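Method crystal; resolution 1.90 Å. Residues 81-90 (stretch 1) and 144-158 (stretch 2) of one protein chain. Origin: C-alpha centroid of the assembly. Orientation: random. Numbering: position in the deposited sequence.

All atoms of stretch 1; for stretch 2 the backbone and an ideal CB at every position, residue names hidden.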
# COMPACT_ATOMS: atom_id res chain seq x y z
N PHE A 81 15.56 18.47 -7.66
CA PHE A 81 14.82 19.75 -7.40
C PHE A 81 13.98 19.59 -6.16
O PHE A 81 13.15 18.73 -6.09
CB PHE A 81 13.97 20.17 -8.58
CG PHE A 81 13.21 21.47 -8.38
CD1 PHE A 81 13.83 22.71 -8.58
CD2 PHE A 81 11.85 21.44 -8.08
CE1 PHE A 81 13.13 23.88 -8.43
CE2 PHE A 81 11.13 22.63 -7.91
CZ PHE A 81 11.74 23.85 -8.12
N CYS A 82 14.20 20.46 -5.18
CA CYS A 82 13.50 20.44 -3.89
C CYS A 82 12.26 21.36 -3.83
O CYS A 82 12.29 22.51 -4.26
CB CYS A 82 14.48 20.76 -2.73
SG CYS A 82 15.84 19.60 -2.55
N LEU A 83 11.16 20.77 -3.38
CA LEU A 83 9.85 21.39 -3.37
C LEU A 83 9.64 22.33 -2.16
O LEU A 83 8.59 22.94 -2.03
CB LEU A 83 8.70 20.36 -3.47
CG LEU A 83 8.48 19.69 -4.84
CD1 LEU A 83 7.12 18.96 -4.86
CD2 LEU A 83 8.49 20.77 -5.92
N TRP A 84 10.67 22.41 -1.32
CA TRP A 84 10.66 23.28 -0.11
C TRP A 84 11.98 24.09 -0.18
O TRP A 84 12.99 23.59 -0.78
CB TRP A 84 10.49 22.47 1.22
CG TRP A 84 11.74 21.82 1.75
CD1 TRP A 84 12.50 22.24 2.81
CD2 TRP A 84 12.44 20.71 1.18
NE1 TRP A 84 13.61 21.46 2.95
CE2 TRP A 84 13.61 20.52 1.94
CE3 TRP A 84 12.19 19.87 0.08
CZ2 TRP A 84 14.51 19.50 1.69
CZ3 TRP A 84 13.08 18.88 -0.17
CH2 TRP A 84 14.24 18.70 0.62
N PRO A 85 11.99 25.32 0.38
CA PRO A 85 13.17 26.20 0.41
C PRO A 85 14.24 25.74 1.43
O PRO A 85 14.47 26.37 2.48
CB PRO A 85 12.59 27.59 0.75
CG PRO A 85 11.37 27.34 1.55
CD PRO A 85 10.82 25.95 1.04
N SER A 86 14.83 24.60 1.13
CA SER A 86 15.90 24.03 1.97
C SER A 86 17.03 25.04 2.15
O SER A 86 17.36 25.79 1.24
CB SER A 86 16.47 22.73 1.39
OG SER A 86 17.55 22.31 2.15
N LYS A 87 17.61 25.01 3.33
CA LYS A 87 18.80 25.86 3.62
C LYS A 87 20.03 25.31 3.01
O LYS A 87 21.11 25.90 3.14
CB LYS A 87 19.00 26.02 5.13
CG LYS A 87 17.84 26.66 5.80
CD LYS A 87 18.05 26.80 7.33
CE LYS A 87 18.21 25.42 8.06
NZ LYS A 87 16.96 24.52 8.02
N TYR A 88 19.92 24.14 2.36
CA TYR A 88 21.11 23.38 2.00
C TYR A 88 21.41 23.22 0.52
O TYR A 88 22.36 22.56 0.14
CB TYR A 88 21.09 21.99 2.69
CG TYR A 88 21.15 22.16 4.21
CD1 TYR A 88 22.33 22.41 4.85
CD2 TYR A 88 19.99 22.17 4.97
CE1 TYR A 88 22.37 22.64 6.24
CE2 TYR A 88 20.00 22.40 6.31
CZ TYR A 88 21.19 22.63 6.95
OH TYR A 88 21.19 22.83 8.32
N THR A 89 20.60 23.88 -0.27
CA THR A 89 20.70 23.96 -1.75
C THR A 89 19.99 25.18 -2.28
O THR A 89 19.12 25.78 -1.61
CB THR A 89 20.05 22.69 -2.46
OG1 THR A 89 20.33 22.67 -3.87
CG2 THR A 89 18.53 22.61 -2.21
N ASP A 90 20.34 25.52 -3.51
CA ASP A 90 19.60 26.50 -4.30
C ASP A 90 18.71 25.86 -5.38
O ASP A 90 17.94 26.57 -6.04
CB ASP A 90 20.55 27.50 -4.94
CG ASP A 90 21.00 28.58 -3.97
OD1 ASP A 90 20.12 29.34 -3.49
OD2 ASP A 90 22.20 28.64 -3.67
N UNK A 144 25.88 13.61 4.24
CA UNK A 144 25.56 14.75 5.14
C UNK A 144 24.49 15.69 4.59
O UNK A 144 23.67 16.16 5.33
CB UNK A 144 26.83 15.56 5.42
N UNK A 145 24.54 15.94 3.28
CA UNK A 145 23.55 16.83 2.61
C UNK A 145 22.13 16.29 2.81
O UNK A 145 21.19 16.97 3.27
CB UNK A 145 23.85 16.95 1.12
N UNK A 146 22.02 15.03 2.46
CA UNK A 146 20.73 14.33 2.59
C UNK A 146 20.25 14.38 4.04
O UNK A 146 19.09 14.62 4.32
CB UNK A 146 20.85 12.88 2.12
N UNK A 147 21.17 14.13 4.96
CA UNK A 147 20.84 14.13 6.40
C UNK A 147 20.32 15.48 6.85
O UNK A 147 19.38 15.56 7.64
CB UNK A 147 22.07 13.75 7.23
N UNK A 148 20.91 16.53 6.30
CA UNK A 148 20.48 17.88 6.64
C UNK A 148 19.05 18.07 6.21
O UNK A 148 18.26 18.61 6.91
CB UNK A 148 21.38 18.93 5.99
N UNK A 149 18.77 17.69 4.99
CA UNK A 149 17.44 17.86 4.40
C UNK A 149 16.37 17.04 5.11
O UNK A 149 15.24 17.47 5.35
CB UNK A 149 17.48 17.48 2.92
N UNK A 150 16.79 15.82 5.46
CA UNK A 150 15.97 14.89 6.22
C UNK A 150 15.60 15.54 7.54
O UNK A 150 14.44 15.60 7.92
CB UNK A 150 16.70 13.56 6.45
N UNK A 151 16.56 16.16 8.17
CA UNK A 151 16.32 16.89 9.39
C UNK A 151 15.33 18.02 9.31
O UNK A 151 14.51 18.25 10.21
CB UNK A 151 17.65 17.45 9.90
N UNK A 152 15.39 18.76 8.21
CA UNK A 152 14.41 19.77 7.96
C UNK A 152 13.02 19.14 7.84
O UNK A 152 12.05 19.57 8.46
CB UNK A 152 14.77 20.56 6.70
N UNK A 153 12.92 18.10 7.02
CA UNK A 153 11.59 17.55 6.65
C UNK A 153 10.95 16.77 7.79
O UNK A 153 9.70 16.65 7.90
CB UNK A 153 11.71 16.64 5.43
N UNK A 154 11.82 16.25 8.64
CA UNK A 154 11.38 15.39 9.79
C UNK A 154 11.15 16.20 11.08
O UNK A 154 10.63 15.67 12.09
CB UNK A 154 12.42 14.31 10.06
N UNK A 155 11.54 17.47 11.00
CA UNK A 155 11.48 18.38 12.14
C UNK A 155 10.43 19.48 12.02
O UNK A 155 9.82 19.88 13.00
CB UNK A 155 12.85 19.02 12.34
N UNK A 156 10.29 20.05 10.84
CA UNK A 156 9.63 21.36 10.75
C UNK A 156 8.28 21.32 10.02
O UNK A 156 7.67 22.34 9.77
CB UNK A 156 10.56 22.35 10.04
N UNK A 157 7.88 20.12 9.65
CA UNK A 157 6.72 19.94 8.77
C UNK A 157 5.62 19.06 9.31
O UNK A 157 4.84 18.44 8.58
CB UNK A 157 7.19 19.36 7.43
N UNK A 158 5.56 18.99 10.63
CA UNK A 158 4.50 18.24 11.30
C UNK A 158 4.73 16.73 11.36
O UNK A 158 5.80 16.28 11.19
CB UNK A 158 3.17 18.51 10.59

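Position 144 is helical, and no atom of stretch 1 lies near its CB. Many residues would suit; it is Glu144.

At 145 CA-to-CB points sideways, so only a long side chain could reach stretch 1, near the Tyr88 carbonyl and Thr89. A large aromatic or a long flexible chain would serve. The ring edge of Tyr145 meets the carbonyl, Tyr88 O to Tyr145 CE1 3.3 Å, and Tyr145 OH lies 3.4 Å from Thr89 CB.

Positions 146 and 147 are out of reach: Tyr146 and Ala147.

At 148 the CB points toward the Tyr88 ring, 3.7 Å from Tyr88 CD2. A flat or apolar group could lie over that face. His148 does: the rings form an offset stack, centroids 4.3 Å apart and planes at 3°. His148 CB also makes a CH-pi contact, 3.5 Å from the Tyr88 ring centroid.

At 149 CA-to-CB points sideways, but the ideal CB is 3.8 Å from Trp84 CZ2. Beyond it lie Ser86 OG and Cys82 SG. A medium or long side chain ending in a donor fits. Gln149 NE2 donates to Ser86 OG at 3.1 Å and weakly to Cys82 SG at 3.4 Å.

Position 150 points away and is Leu150. Position 151 faces sideways; a CB there would be crowded by the carbonyl oxygen of 148, at 3.3 Å. Gly151 has none.

At 152 the CB points toward a cluster of donors: the Trp84 indole, the Ser86 hydroxyl, and the Lys87 amide and ammonium. This calls for an acceptor, preferably an acid. Glu152 OE1 accepts from Trp84 NE1 at 2.9 Å and Ser86 OG at 2.8 Å. Glu152 OE2 accepts from Lys87 N at 2.9 Å and forms a salt bridge with Lys87 NZ at 2.7 Å.

At 153 the direction is sideways, with the Trp84 ring in reach of a branched or long apolar chain. Leu153 CD1 sits over one face, 3.8 Å from the centroid of the Trp84 six-membered ring.

Positions 154 and 155 are out of reach: Met154 and Ser155. Position 156 points toward stretch 1 but stays distant, so a polar residue could act through solvent. Asp156 OD2 accepts from a water at 2.5 Å, which weakly accepts from Lys87 NZ at 3.5 Å.

Position 157 also points toward stretch 1, with a gap that suits a large side chain. Tyr157 OH reaches Trp84 CD1 at 3.5 Å.

At 158 phi is 80°, which favours glycine; it is Gly158.

Stretch 2 144-158: EYYAHQLGELMSDYG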
# COMPACT_ATOMS: atom_id res chain seq x y z
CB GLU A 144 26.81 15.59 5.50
CG GLU A 144 27.93 14.79 6.06
CD GLU A 144 27.54 14.05 7.34
OE1 GLU A 144 26.73 14.59 8.17
OE2 GLU A 144 28.03 12.91 7.50
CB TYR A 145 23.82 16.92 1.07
CG TYR A 145 22.69 17.55 0.22
CD1 TYR A 145 22.35 18.89 0.38
CD2 TYR A 145 21.99 16.82 -0.74
CE1 TYR A 145 21.35 19.47 -0.36
CE2 TYR A 145 20.98 17.38 -1.48
CZ TYR A 145 20.66 18.71 -1.29
OH TYR A 145 19.72 19.35 -2.03
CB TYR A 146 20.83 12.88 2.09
CG TYR A 146 19.47 12.18 1.96
CD1 TYR A 146 18.82 12.09 0.77
CD2 TYR A 146 18.87 11.56 3.08
CE1 TYR A 146 17.59 11.46 0.66
CE2 TYR A 146 17.67 10.94 2.98
CZ TYR A 146 17.05 10.85 1.79
OH TYR A 146 15.81 10.21 1.72
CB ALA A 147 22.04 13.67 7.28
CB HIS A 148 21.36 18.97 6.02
CG HIS A 148 22.68 19.15 6.71
ND1 HIS A 148 22.78 19.34 8.08
CD2 HIS A 148 23.94 19.22 6.23
CE1 HIS A 148 24.06 19.47 8.40
NE2 HIS A 148 24.79 19.40 7.30
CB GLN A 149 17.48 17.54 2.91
CG GLN A 149 18.29 18.56 2.13
CD GLN A 149 17.90 18.65 0.65
OE1 GLN A 149 17.75 17.63 -0.05
NE2 GLN A 149 17.80 19.91 0.15
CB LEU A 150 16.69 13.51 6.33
CG LEU A 150 15.87 12.28 6.65
CD1 LEU A 150 14.61 12.16 5.80
CD2 LEU A 150 16.78 10.98 6.76
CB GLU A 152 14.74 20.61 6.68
CG GLU A 152 16.06 21.38 6.75
CD GLU A 152 16.30 22.18 5.54
OE1 GLU A 152 16.11 21.58 4.46
OE2 GLU A 152 16.74 23.36 5.60
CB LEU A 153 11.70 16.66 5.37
CG LEU A 153 11.98 17.48 4.10
CD1 LEU A 153 12.24 16.63 2.86
CD2 LEU A 153 10.90 18.47 3.86
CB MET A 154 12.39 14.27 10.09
CG MET A 154 12.45 13.09 9.05
SD MET A 154 10.93 12.25 8.52
CE MET A 154 10.80 13.01 6.90
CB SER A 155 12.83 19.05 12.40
OG SER A 155 13.88 18.13 12.71
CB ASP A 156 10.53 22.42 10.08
CG ASP A 156 11.88 22.63 10.81
OD1 ASP A 156 11.92 22.58 12.05
OD2 ASP A 156 12.90 22.82 10.10
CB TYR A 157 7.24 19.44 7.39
CG TYR A 157 7.91 20.54 6.61
CD1 TYR A 157 7.20 21.35 5.76
CD2 TYR A 157 9.27 20.81 6.79
CE1 TYR A 157 7.81 22.39 5.08
CE2 TYR A 157 9.87 21.80 6.10
CZ TYR A 157 9.15 22.59 5.24
OH TYR A 157 9.76 23.64 4.56
O HOH W 1 15.32 22.73 10.51
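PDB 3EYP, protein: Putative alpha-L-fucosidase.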